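Local coordinates for protein endoglucanase family 5 (Clostridium acetobutylicum ATCC 824, PDB 6PZ7) that probably hydrolyses internal beta-1,4-glycosidic bonds of cellulose and related plant polysaccharides, as a broad-specificity GH5_4 endoglucanase, at residues K257-G262 with K295-V300; V218-Y223 with N252-K257; T41-D46 with N320-V325. All blocks are in the same frame, centred on the assembly; numbering follows the deposited sequence.

Contact 1. Residues K257-G262 with K295-V300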
loop_
_atom_site.group_PDB
_atom_site.type_symbol
_atom_site.label_atom_id
_atom_site.label_comp_id
_atom_site.label_asym_id
_atom_site.label_seq_id
_atom_site.Cartn_x
_atom_site.Cartn_y
_atom_site.Cartn_z
ATOM N N LYS A 257 4.023 -18.357 -6.037
ATOM C CA LYS A 257 3.096 -18.619 -4.951
ATOM C C LYS A 257 1.675 -18.193 -5.279
ATOM O O LYS A 257 0.713 -18.921 -4.979
ATOM C CB LYS A 257 3.589 -17.939 -3.678
ATOM C CG LYS A 257 2.639 -18.075 -2.531
ATOM C CD LYS A 257 2.529 -19.528 -2.115
ATOM C CE LYS A 257 1.535 -19.709 -1.006
ATOM N NZ LYS A 257 1.493 -21.135 -0.595
ATOM N N PHE A 258 1.511 -17.001 -5.851
ATOM C CA PHE A 258 0.200 -16.373 -6.033
ATOM C C PHE A 258 -0.193 -16.256 -7.501
ATOM O O PHE A 258 -1.195 -16.862 -7.928
ATOM C CB PHE A 258 0.175 -14.993 -5.342
ATOM C CG PHE A 258 0.256 -15.064 -3.833
ATOM C CD1 PHE A 258 -0.721 -15.722 -3.094
ATOM C CD2 PHE A 258 1.258 -14.410 -3.163
ATOM C CE1 PHE A 258 -0.644 -15.780 -1.712
ATOM C CE2 PHE A 258 1.321 -14.457 -1.771
ATOM C CZ PHE A 258 0.363 -15.131 -1.064
ATOM N N VAL A 259 0.549 -15.481 -8.295
ATOM C CA VAL A 259 0.033 -15.025 -9.581
ATOM C C VAL A 259 -0.223 -16.206 -10.502
ATOM O O VAL A 259 -1.265 -16.273 -11.172
ATOM C CB VAL A 259 1.002 -14.026 -10.232
ATOM C CG1 VAL A 259 0.472 -13.605 -11.611
ATOM C CG2 VAL A 259 1.255 -12.799 -9.335
ATOM N N LYS A 260 0.710 -17.157 -10.539
ATOM C CA LYS A 260 0.601 -18.327 -11.422
ATOM C C LYS A 260 -0.585 -19.196 -11.050
ATOM O O LYS A 260 -1.098 -19.951 -11.900
ATOM C CB LYS A 260 1.893 -19.122 -11.285
ATOM C CG LYS A 260 1.936 -20.441 -12.044
ATOM C CD LYS A 260 3.182 -21.212 -11.655
ATOM C CE LYS A 260 3.050 -21.813 -10.277
ATOM N NZ LYS A 260 4.307 -22.477 -9.827
ATOM N N ASN A 261 -1.002 -19.174 -9.791
ATOM C CA ASN A 261 -2.151 -19.930 -9.317
ATOM C C ASN A 261 -3.454 -19.138 -9.392
ATOM O O ASN A 261 -4.435 -19.520 -8.731
ATOM C CB ASN A 261 -1.894 -20.424 -7.900
ATOM C CG ASN A 261 -0.772 -21.445 -7.840
ATOM O OD1 ASN A 261 -0.743 -22.405 -8.618
ATOM N ND2 ASN A 261 0.175 -21.237 -6.926
ATOM N N GLY A 262 -3.490 -18.048 -10.161
ATOM C CA GLY A 262 -4.692 -17.258 -10.344
ATOM C C GLY A 262 -5.009 -16.288 -9.224
ATOM O O GLY A 262 -6.138 -15.812 -9.142
ATOM N N LYS A 295 5.706 -10.705 -14.798
ATOM C CA LYS A 295 5.088 -11.648 -13.875
ATOM C C LYS A 295 3.684 -11.236 -13.455
ATOM O O LYS A 295 3.148 -11.821 -12.499
ATOM C CB LYS A 295 6.013 -11.846 -12.672
ATOM C CG LYS A 295 7.337 -12.533 -13.063
ATOM C CD LYS A 295 8.400 -12.359 -11.991
ATOM C CE LYS A 295 9.624 -13.248 -12.176
ATOM N NZ LYS A 295 10.205 -13.240 -13.542
ATOM N N GLY A 296 3.075 -10.261 -14.109
ATOM C CA GLY A 296 1.714 -9.880 -13.805
ATOM C C GLY A 296 1.522 -9.025 -12.570
ATOM O O GLY A 296 0.377 -8.868 -12.114
ATOM N N ILE A 297 2.591 -8.475 -12.007
ATOM C CA ILE A 297 2.558 -7.752 -10.740
ATOM C C ILE A 297 2.694 -6.254 -10.987
ATOM O O ILE A 297 3.624 -5.807 -11.677
ATOM C CB ILE A 297 3.691 -8.231 -9.818
ATOM C CG1 ILE A 297 3.591 -9.736 -9.526
ATOM C CG2 ILE A 297 3.697 -7.431 -8.530
ATOM C CD1 ILE A 297 4.872 -10.348 -9.008
ATOM N N THR A 298 1.771 -5.470 -10.439
ATOM C CA THR A 298 1.815 -4.008 -10.462
ATOM C C THR A 298 2.472 -3.492 -9.194
ATOM O O THR A 298 2.229 -4.038 -8.102
ATOM C CB THR A 298 0.415 -3.460 -10.639
ATOM O OG1 THR A 298 0.036 -3.762 -11.985
ATOM C CG2 THR A 298 0.319 -1.987 -10.412
ATOM N N THR A 299 3.247 -2.415 -9.320
ATOM C CA THR A 299 4.031 -1.835 -8.237
ATOM C C THR A 299 3.598 -0.403 -7.983
ATOM O O THR A 299 3.083 0.277 -8.882
ATOM C CB THR A 299 5.544 -1.848 -8.597
ATOM O OG1 THR A 299 5.840 -0.896 -9.626
ATOM C CG2 THR A 299 6.018 -3.243 -8.990
ATOM N N VAL A 300 3.832 0.058 -6.754
ATOM C CA VAL A 300 3.420 1.396 -6.304
ATOM C C VAL A 300 4.579 1.995 -5.497
ATOM O O VAL A 300 4.941 1.474 -4.439
ATOM C CB VAL A 300 2.149 1.336 -5.459
ATOM C CG1 VAL A 300 1.650 2.748 -5.141
ATOM C CG2 VAL A 300 1.047 0.521 -6.133
#
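Val-259 meets Lys-295 and Ile-297 next to one aromatic ring, that of Phe-258, which takes no part across the contact: Lys-257 CG lies 3.8 Å above its plane, over the centre of one face, and the rest of its packing includes Val-265 and Leu-207. The fold is the (beta/alpha)8 barrel of family GH5, and here the C-terminal end of helix 241-259 meets the link from helix 278-294 into strand 298-303. Val-259 does the touching with both methyls. CG1, anti to the backbone N (chi1 178°), presses on the Lys-295 backbone, 3.3 Å from its O, while CG2 reaches Ile-297 CG1 at 3.9 Å, with the two side chains running obliquely to each other. The Lys-295 side chain turns elsewhere, its NZ bridging to Asp-291 and Asp-248. Both helices end in Schellman motifs with a glycine of positive phi as the C-prime residue, Gly-262 (phi 80°) and Gly-296. Gly-296 CA comes within 4.5 Å of Val-259 CG1. In the turn from Val-259 to Gly-262, Asn-261 ND2 points its N-H fairly straight at Lys-257 O, 3.1 Å away, although the donor stands 63° out of the carbonyl plane and so is not on a lone pair.

Contact 2. Residues V218-Y223 with N252-K257; sequences VSLHMY and NAIYNK
With CG1 anti to its own carbonyl carbon (chi1 -62°), Ile-254 sends its CG1-CD1 arm from the helix toward the strand, where Leu-220 points back with CG set the same way (chi1 -56°). The two side chains meet tip to tip. Leu-220 CD1 does all the touching on its side: it lies 3.8 Å from Ile-254 CG2, 3.9 Å from Ile-254 CG1 and 4.0 Å from Ile-254 CD1, so a single methyl spans both branches of the isoleucine. Met-222, two residues on from Leu-220 and also directed at the helix, meets that arm's end tip to tip. Its near-extended chi1 (-170°) and chi2 carry SD out to 4.1 Å from Ile-254 CD1, and chi3 only swings CE aside. This is the interior of a beta-alpha-beta crossover of the (beta/alpha)8 barrel: strand 216-221 leads through helix 241-259 to the adjacent parallel strand 265-270, whose Val-265 packs on both Leu-220 and Ile-254. All three touching residues are buried, and no hydrogen bond joins the two segments. Met-222 packs further on Leu-247, Gln-250 and Leu-251 of the same helix. Between Leu-220 and Met-222, His-221 takes the other side of the strand, and its ND1 is hydrogen-bonded to Glu-146 OE2.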
loop_
_atom_site.group_PDB
_atom_site.type_symbol
_atom_site.label_atom_id
_atom_site.label_comp_id
_atom_site.label_asym_id
_atom_site.label_seq_id
_atom_site.Cartn_x
_atom_site.Cartn_y
_atom_site.Cartn_z
ATOM N N VAL A 218 -3.818 -9.738 -3.379
ATOM C CA VAL A 218 -2.837 -9.760 -2.288
ATOM C C VAL A 218 -2.005 -8.488 -2.317
ATOM O O VAL A 218 -1.507 -8.092 -3.388
ATOM C CB VAL A 218 -1.956 -11.018 -2.391
ATOM C CG1 VAL A 218 -0.840 -10.996 -1.357
ATOM C CG2 VAL A 218 -2.803 -12.262 -2.222
ATOM N N SER A 219 -1.792 -7.894 -1.145
ATOM C CA SER A 219 -0.902 -6.760 -0.960
ATOM C C SER A 219 0.404 -7.170 -0.297
ATOM O O SER A 219 0.396 -7.739 0.806
ATOM C CB SER A 219 -1.601 -5.747 -0.051
ATOM O OG SER A 219 -0.700 -4.686 0.253
ATOM N N LEU A 220 1.521 -6.853 -0.951
ATOM C CA LEU A 220 2.862 -7.101 -0.426
ATOM C C LEU A 220 3.677 -5.827 -0.531
ATOM O O LEU A 220 3.461 -5.015 -1.442
ATOM C CB LEU A 220 3.573 -8.234 -1.196
ATOM C CG LEU A 220 2.838 -9.565 -1.237
ATOM C CD1 LEU A 220 3.547 -10.502 -2.212
ATOM C CD2 LEU A 220 2.734 -10.189 0.135
ATOM N N HIS A 221 4.606 -5.617 0.397
ATOM C CA HIS A 221 5.523 -4.479 0.367
ATOM C C HIS A 221 6.930 -5.048 0.286
ATOM O O HIS A 221 7.252 -6.015 0.996
ATOM C CB HIS A 221 5.388 -3.592 1.587
ATOM C CG HIS A 221 4.037 -2.961 1.694
ATOM N ND1 HIS A 221 3.645 -2.264 2.814
ATOM C CD2 HIS A 221 2.978 -2.927 0.842
ATOM C CE1 HIS A 221 2.407 -1.820 2.639
ATOM N NE2 HIS A 221 1.971 -2.225 1.461
ATOM N N MET A 222 7.777 -4.519 -0.607
ATOM C CA MET A 222 9.094 -5.115 -0.820
ATOM C C MET A 222 10.089 -4.062 -1.317
ATOM O O MET A 222 10.214 -3.792 -2.525
ATOM C CB MET A 222 8.977 -6.278 -1.799
ATOM C CG MET A 222 10.263 -7.110 -1.896
ATOM S SD MET A 222 10.225 -8.601 -2.879
ATOM C CE MET A 222 10.456 -7.896 -4.490
ATOM N N TYR A 223 10.837 -3.514 -0.378
ATOM C CA TYR A 223 11.846 -2.504 -0.655
ATOM C C TYR A 223 13.176 -3.210 -0.888
ATOM O O TYR A 223 14.107 -3.146 -0.085
ATOM C CB TYR A 223 11.952 -1.504 0.478
ATOM C CG TYR A 223 10.760 -0.611 0.715
ATOM C CD1 TYR A 223 10.796 0.722 0.364
ATOM C CD2 TYR A 223 9.598 -1.083 1.355
ATOM C CE1 TYR A 223 9.744 1.568 0.646
ATOM C CE2 TYR A 223 8.531 -0.234 1.631
ATOM C CZ TYR A 223 8.616 1.090 1.281
ATOM O OH TYR A 223 7.604 1.965 1.569
ATOM N N ASN A 252 10.026 -13.845 -8.607
ATOM C CA ASN A 252 9.580 -15.161 -9.040
ATOM C C ASN A 252 8.931 -15.938 -7.901
ATOM O O ASN A 252 7.997 -16.717 -8.140
ATOM C CB ASN A 252 10.757 -15.920 -9.648
ATOM C CG ASN A 252 10.305 -16.953 -10.628
ATOM O OD1 ASN A 252 9.359 -16.731 -11.384
ATOM N ND2 ASN A 252 10.966 -18.108 -10.611
ATOM N N ALA A 253 9.406 -15.769 -6.669
ATOM C CA ALA A 253 8.749 -16.421 -5.542
ATOM C C ALA A 253 7.306 -15.948 -5.397
ATOM O O ALA A 253 6.409 -16.753 -5.110
ATOM C CB ALA A 253 9.517 -16.203 -4.252
ATOM N N ILE A 254 7.060 -14.649 -5.560
ATOM C CA ILE A 254 5.710 -14.095 -5.493
ATOM C C ILE A 254 4.869 -14.616 -6.646
ATOM O O ILE A 254 3.721 -15.036 -6.456
ATOM C CB ILE A 254 5.777 -12.563 -5.496
ATOM C CG1 ILE A 254 6.528 -12.033 -4.273
ATOM C CG2 ILE A 254 4.386 -11.985 -5.587
ATOM C CD1 ILE A 254 6.916 -10.541 -4.364
ATOM N N TYR A 255 5.432 -14.608 -7.852
ATOM C CA TYR A 255 4.732 -15.133 -9.017
ATOM C C TYR A 255 4.351 -16.601 -8.812
ATOM O O TYR A 255 3.209 -17.007 -9.074
ATOM C CB TYR A 255 5.622 -14.991 -10.260
ATOM C CG TYR A 255 5.056 -15.716 -11.464
ATOM C CD1 TYR A 255 4.030 -15.155 -12.205
ATOM C CD2 TYR A 255 5.526 -16.963 -11.831
ATOM C CE1 TYR A 255 3.467 -15.817 -13.277
ATOM C CE2 TYR A 255 4.989 -17.637 -12.919
ATOM C CZ TYR A 255 3.956 -17.047 -13.639
ATOM O OH TYR A 255 3.412 -17.738 -14.712
ATOM N N ASN A 256 5.297 -17.410 -8.348
ATOM C CA ASN A 256 5.020 -18.837 -8.202
ATOM C C ASN A 256 4.024 -19.130 -7.102
ATOM O O ASN A 256 3.237 -20.085 -7.213
ATOM C CB ASN A 256 6.327 -19.594 -7.990
ATOM C CG ASN A 256 7.073 -19.829 -9.294
ATOM O OD1 ASN A 256 6.462 -20.060 -10.329
ATOM N ND2 ASN A 256 8.391 -19.739 -9.235
ATOM N N LYS A 257 4.023 -18.357 -6.037
ATOM C CA LYS A 257 3.096 -18.619 -4.951
ATOM C C LYS A 257 1.675 -18.193 -5.279
ATOM O O LYS A 257 0.713 -18.921 -4.979
ATOM C CB LYS A 257 3.589 -17.939 -3.678
ATOM C CG LYS A 257 2.639 -18.075 -2.531
ATOM C CD LYS A 257 2.529 -19.528 -2.115
ATOM C CE LYS A 257 1.535 -19.709 -1.006
ATOM N NZ LYS A 257 1.493 -21.135 -0.595
#

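Contact 3. Residues T41-D46 with N320-V325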
loop_
_atom_site.group_PDB
_atom_site.type_symbol
_atom_site.label_atom_id
_atom_site.label_comp_id
_atom_site.label_asym_id
_atom_site.label_seq_id
_atom_site.Cartn_x
_atom_site.Cartn_y
_atom_site.Cartn_z
ATOM N N THR A 41 -3.018 19.057 -2.859
ATOM C CA THR A 41 -3.836 19.778 -3.821
ATOM C C THR A 41 -4.088 18.924 -5.063
ATOM O O THR A 41 -3.341 17.985 -5.385
ATOM C CB THR A 41 -3.168 21.077 -4.273
ATOM O OG1 THR A 41 -1.976 20.721 -4.971
ATOM C CG2 THR A 41 -2.835 21.984 -3.113
ATOM N N LYS A 42 -5.141 19.297 -5.779
ATOM C CA LYS A 42 -5.432 18.683 -7.065
ATOM C C LYS A 42 -4.239 18.801 -8.006
ATOM O O LYS A 42 -3.923 17.867 -8.756
ATOM C CB LYS A 42 -6.667 19.358 -7.664
ATOM C CG LYS A 42 -7.058 18.939 -9.063
ATOM C CD LYS A 42 -7.335 17.454 -9.122
ATOM C CE LYS A 42 -8.440 17.145 -10.164
ATOM N NZ LYS A 42 -8.038 17.488 -11.571
ATOM N N ALA A 43 -3.554 19.941 -7.972
ATOM C CA ALA A 43 -2.427 20.152 -8.879
ATOM C C ALA A 43 -1.303 19.145 -8.634
ATOM O O ALA A 43 -0.619 18.720 -9.570
ATOM C CB ALA A 43 -1.895 21.567 -8.742
ATOM N N MET A 44 -1.084 18.750 -7.384
ATOM C CA MET A 44 -0.085 17.715 -7.095
ATOM C C MET A 44 -0.483 16.394 -7.748
ATOM O O MET A 44 0.330 15.707 -8.376
ATOM C CB MET A 44 0.065 17.541 -5.574
ATOM C CG MET A 44 0.662 18.739 -4.860
ATOM S SD MET A 44 0.498 18.521 -3.069
ATOM C CE MET A 44 0.766 20.226 -2.544
ATOM N N ILE A 45 -1.757 16.017 -7.600
ATOM C CA ILE A 45 -2.246 14.761 -8.184
ATOM C C ILE A 45 -2.237 14.831 -9.715
ATOM O O ILE A 45 -1.922 13.840 -10.402
ATOM C CB ILE A 45 -3.620 14.403 -7.593
ATOM C CG1 ILE A 45 -3.529 14.253 -6.078
ATOM C CG2 ILE A 45 -4.196 13.177 -8.275
ATOM C CD1 ILE A 45 -2.508 13.225 -5.587
ATOM N N ASP A 46 -2.519 16.007 -10.285
ATOM C CA ASP A 46 -2.403 16.188 -11.726
ATOM C C ASP A 46 -0.975 15.899 -12.207
ATOM O O ASP A 46 -0.783 15.355 -13.302
ATOM C CB ASP A 46 -2.787 17.634 -12.107
ATOM C CG ASP A 46 -4.257 17.950 -11.974
ATOM O OD1 ASP A 46 -5.121 17.067 -11.792
ATOM O OD2 ASP A 46 -4.590 19.152 -12.084
ATOM N N ASN A 320 5.877 21.061 -3.135
ATOM C CA ASN A 320 5.735 22.489 -2.882
ATOM C C ASN A 320 5.972 23.318 -4.123
ATOM O O ASN A 320 5.401 24.417 -4.236
ATOM C CB ASN A 320 6.731 22.903 -1.801
ATOM C CG ASN A 320 6.385 22.335 -0.473
ATOM O OD1 ASN A 320 5.264 22.493 -0.011
ATOM N ND2 ASN A 320 7.330 21.657 0.149
ATOM N N ASN A 321 6.835 22.870 -5.033
ATOM C CA ASN A 321 7.082 23.593 -6.274
ATOM C C ASN A 321 6.693 22.760 -7.495
ATOM O O ASN A 321 7.042 23.137 -8.627
ATOM C CB ASN A 321 8.524 24.082 -6.377
ATOM C CG ASN A 321 9.501 22.966 -6.509
ATOM O OD1 ASN A 321 9.139 21.803 -6.484
ATOM N ND2 ASN A 321 10.770 23.312 -6.686
ATOM N N LEU A 322 5.972 21.652 -7.288
ATOM C CA LEU A 322 5.438 20.834 -8.352
ATOM C C LEU A 322 6.519 20.406 -9.349
ATOM O O LEU A 322 6.333 20.508 -10.561
ATOM C CB LEU A 322 4.266 21.518 -9.063
ATOM C CG LEU A 322 3.062 21.834 -8.159
ATOM C CD1 LEU A 322 2.012 22.630 -8.933
ATOM C CD2 LEU A 322 2.427 20.571 -7.586
ATOM N N THR A 323 7.662 19.912 -8.836
ATOM C CA THR A 323 8.823 19.567 -9.657
ATOM C C THR A 323 9.246 18.131 -9.374
ATOM O O THR A 323 9.442 17.760 -8.213
ATOM C CB THR A 323 9.992 20.505 -9.320
ATOM O OG1 THR A 323 9.660 21.874 -9.592
ATOM C CG2 THR A 323 11.276 20.126 -10.074
ATOM N N TRP A 324 9.457 17.326 -10.419
ATOM C CA TRP A 324 10.087 16.019 -10.224
ATOM C C TRP A 324 11.568 16.223 -9.935
ATOM O O TRP A 324 12.294 16.799 -10.738
ATOM C CB TRP A 324 9.911 15.139 -11.461
ATOM C CG TRP A 324 8.474 14.753 -11.705
ATOM C CD1 TRP A 324 7.675 15.222 -12.706
ATOM C CD2 TRP A 324 7.686 13.849 -10.941
ATOM N NE1 TRP A 324 6.427 14.648 -12.612
ATOM C CE2 TRP A 324 6.409 13.801 -11.535
ATOM C CE3 TRP A 324 7.934 13.064 -9.811
ATOM C CZ2 TRP A 324 5.382 13.004 -11.022
ATOM C CZ3 TRP A 324 6.925 12.265 -9.323
ATOM C CH2 TRP A 324 5.650 12.245 -9.925
ATOM N N VAL A 325 12.023 15.734 -8.788
ATOM C CA VAL A 325 13.387 15.951 -8.300
ATOM C C VAL A 325 14.369 15.039 -9.018
ATOM O O VAL A 325 15.524 15.416 -9.203
ATOM C CB VAL A 325 13.434 15.723 -6.766
ATOM C CG1 VAL A 325 14.883 15.863 -6.263
ATOM C CG2 VAL A 325 12.493 16.692 -6.020
#
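The apolar part of this contact rests on Leu-322, which points its two methyls at the first turn of helix 42-51. Leu-322 CD2 lies 3.7 Å from Met-44 CG and nearly as close to Met-44 CA, so it sits against the base of that side chain rather than its sulfur; the two side chains cross at about a right angle. The other branch, CD1, reaches Ala-43 CB at 4.1 Å, on the more exposed margin. No hydrogen bond links the two segments.

The settled polar bonds lie within 41-46. Thr-41 is the N-cap of the helix: its OG1 accepts from Met-44 N at 3.2 Å, and Thr-41 N makes a weak bond back to Met-44 SD at 3.6 Å, completing a capping box. The methionine thus serves both the cap and the apolar contact.

The charged pair stands away from Leu-322. In one of its two conformers Lys-42 NZ bridges to the syn lone pair of Asp-46 OD1 at 3.0 Å, so this bond is only partly certain; Asp-92 is a second acid for the lysine.

In the backbone of 320-325, Leu-322 adopts positive phi (54°) and forms with Thr-323 a G1 beta bulge opposite Asp-318.

Among the neighbours, Trp-324 packs on Lys-47, Ile-48 and Ala-51, so Leu-322 in the hairpin turn and Trp-324 on strand 323-324 both lie against helix 42-51, whose Ile-45 packs on helix 76-91.

In the fold
Contacts 1 and 2 use the same helix, 241-259, through Val-259 and Ile-254 respectively, with centres 7 Å apart. Contact 2 is the core one, wholly apolar and buried, and reaches strand 216-221 and its end; contact 1, further along at the helix end, is partly buried, meets the link into strand 298-303 and adds a methyl against a backbone carbonyl. Contact 3 lies about 31 Å from contact 1 and 30 Å from contact 2, centre to centre, on the opposite side of the chain's centre from contact 2. It joins a different helix to a two-stranded hairpin outside the barrel sheet; it is partly buried, with Ala-43 exposed, and its settled polar bonds stay inside the helix segment. Along the chain it encloses the other two.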